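Local coordinates for Ctr9 protein (Myceliophthora thermophila, PDB 6AF0) that serves as the TPR-repeat scaffold of the Paf1 complex, assembling with Paf1 and Cdc73 in transcription elongation and probably binding RNA polymerase II, at residues A619-L623 with L651-F655. Sequence-based numbering, arbitrary orientation.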
loop_
_atom_site.group_PDB
_atom_site.type_symbol
_atom_site.label_atom_id
_atom_site.label_comp_id
_atom_site.label_asym_id
_atom_site.label_seq_id
_atom_site.Cartn_x
_atom_site.Cartn_y
_atom_site.Cartn_z
ATOM N N ALA A 619 -8.465 39.188 17.302
ATOM C CA ALA A 619 -9.582 40.062 16.963
ATOM C C ALA A 619 -10.934 39.370 17.156
ATOM O O ALA A 619 -11.951 40.024 17.446
ATOM C CB ALA A 619 -9.437 40.564 15.540
ATOM N N TYR A 620 -10.949 38.051 17.005
ATOM C CA TYR A 620 -12.168 37.308 17.240
ATOM C C TYR A 620 -12.366 37.223 18.762
ATOM O O TYR A 620 -13.466 37.515 19.276
ATOM C CB TYR A 620 -12.124 35.925 16.568
ATOM C CG TYR A 620 -13.207 35.003 17.065
ATOM C CD1 TYR A 620 -14.537 35.203 16.700
ATOM C CD2 TYR A 620 -12.909 33.972 17.946
ATOM C CE1 TYR A 620 -15.539 34.370 17.184
ATOM C CE2 TYR A 620 -13.893 33.139 18.430
ATOM C CZ TYR A 620 -15.203 33.330 18.054
ATOM O OH TYR A 620 -16.155 32.473 18.567
ATOM N N ILE A 621 -11.299 36.840 19.475
ATOM C CA ILE A 621 -11.313 36.804 20.952
ATOM C C ILE A 621 -11.896 38.137 21.464
ATOM O O ILE A 621 -12.699 38.194 22.408
ATOM C CB ILE A 621 -9.889 36.592 21.537
ATOM C CG1 ILE A 621 -9.457 35.120 21.486
ATOM C CG2 ILE A 621 -9.822 37.071 22.975
ATOM C CD1 ILE A 621 -8.013 34.890 21.889
ATOM N N LYS A 622 -11.462 39.207 20.808
ATOM C CA LYS A 622 -11.950 40.562 21.072
ATOM C C LYS A 622 -13.388 40.790 20.646
ATOM O O LYS A 622 -14.161 41.417 21.375
ATOM C CB LYS A 622 -11.091 41.575 20.327
ATOM C CG LYS A 622 -9.693 41.707 20.880
ATOM C CD LYS A 622 -9.694 42.570 22.124
ATOM C CE LYS A 622 -8.316 42.591 22.776
ATOM N NZ LYS A 622 -8.427 42.255 24.216
ATOM N N LEU A 623 -13.743 40.321 19.455
ATOM C CA LEU A 623 -15.098 40.516 18.994
ATOM C C LEU A 623 -16.108 39.915 19.961
ATOM O O LEU A 623 -17.159 40.504 20.145
ATOM C CB LEU A 623 -15.312 40.000 17.566
ATOM C CG LEU A 623 -15.496 41.115 16.538
ATOM C CD1 LEU A 623 -15.830 40.564 15.157
ATOM C CD2 LEU A 623 -16.613 42.046 16.982
ATOM N N LEU A 651 -13.601 36.746 8.547
ATOM C CA LEU A 651 -13.905 37.237 9.883
ATOM C C LEU A 651 -14.631 38.584 9.837
ATOM O O LEU A 651 -15.631 38.809 10.530
ATOM C CB LEU A 651 -12.635 37.359 10.722
ATOM C CG LEU A 651 -12.922 37.915 12.126
ATOM C CD1 LEU A 651 -13.906 37.054 12.904
ATOM C CD2 LEU A 651 -11.643 38.074 12.929
ATOM N N TYR A 652 -14.110 39.473 9.010
ATOM C CA TYR A 652 -14.727 40.780 8.827
ATOM C C TYR A 652 -16.140 40.645 8.278
ATOM O O TYR A 652 -17.046 41.318 8.731
ATOM C CB TYR A 652 -13.882 41.666 7.899
ATOM C CG TYR A 652 -14.277 43.138 7.940
ATOM C CD1 TYR A 652 -14.041 43.912 9.072
ATOM C CD2 TYR A 652 -14.888 43.748 6.844
ATOM C CE1 TYR A 652 -14.400 45.249 9.114
ATOM C CE2 TYR A 652 -15.263 45.081 6.879
ATOM C CZ TYR A 652 -15.016 45.830 8.012
ATOM O OH TYR A 652 -15.380 47.163 8.031
ATOM N N GLY A 653 -16.321 39.777 7.298
ATOM C CA GLY A 653 -17.650 39.502 6.783
ATOM C C GLY A 653 -18.574 38.931 7.852
ATOM O O GLY A 653 -19.751 39.300 7.933
ATOM N N TRP A 654 -18.038 38.028 8.671
ATOM C CA TRP A 654 -18.786 37.458 9.777
ATOM C C TRP A 654 -19.242 38.545 10.720
ATOM O O TRP A 654 -20.367 38.531 11.183
ATOM C CB TRP A 654 -17.921 36.486 10.546
ATOM C CG TRP A 654 -18.574 35.914 11.755
ATOM C CD1 TRP A 654 -19.429 34.862 11.800
ATOM C CD2 TRP A 654 -18.395 36.348 13.100
ATOM N NE1 TRP A 654 -19.808 34.618 13.093
ATOM C CE2 TRP A 654 -19.188 35.518 13.917
ATOM C CE3 TRP A 654 -17.645 37.361 13.696
ATOM C CZ2 TRP A 654 -19.249 35.662 15.302
ATOM C CZ3 TRP A 654 -17.699 37.496 15.085
ATOM C CH2 TRP A 654 -18.497 36.651 15.864
ATOM N N PHE A 655 -18.339 39.468 11.006
ATOM C CA PHE A 655 -18.640 40.679 11.766
ATOM C C PHE A 655 -19.750 41.541 11.178
ATOM O O PHE A 655 -20.570 42.078 11.911
ATOM C CB PHE A 655 -17.384 41.527 11.836
ATOM C CG PHE A 655 -17.581 42.865 12.473
ATOM C CD1 PHE A 655 -18.284 42.988 13.658
ATOM C CD2 PHE A 655 -17.028 44.000 11.908
ATOM C CE1 PHE A 655 -18.449 44.220 14.254
ATOM C CE2 PHE A 655 -17.194 45.236 12.500
ATOM C CZ PHE A 655 -17.897 45.346 13.675
#
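The CD1 methyl of L623 meets two aromatic rings of the facing helix, 3.6 Å from W654 CZ3 at the edge of the indole and 3.8 Å from F655 CD1. The two helices, 612-625 and 646-662, are separated in sequence by helix 630-641, and they run nearly parallel, 13° between segment axes 11.5 Å apart at closest. This is the packing of a TPR-like helical-repeat solenoid, in which every second helix lines up beside its equivalent in the next helix pair. At that axis separation the backbones stay well apart (CA of Y620 to CA of L651, 7.6 Å), and large apolar side chains fill the space. L651 reaches across one turn before W654 and F655: its CD2 lies 4.2 Å from A619 CB and its CD1 4.2 Å from Y620 CB. Helix 630-641 closes one flank, where A619 rests on L638, L623 on V635 and F655 on P632. I621 turns instead to the preceding helix 594-607, against I594, I598 and Y601, so helix 612-625 is packed against repeat elements before and after it. Y620, L651 and W654 also touch the Paf1 chain, Y620 and L651 through apolar side chains and W654 through Paf1 backbone; the inter-helix seam is thus partly covered by the partner protein. Beside Paf1, Y620 and W654 form an offset edge-to-face pair, the tyrosine edge directed at the indole face, with the tyrosine and six-membered ring centroids 5.7 Å apart, planes at 66° and Y620 CE1 4.0 Å from W654 CH2.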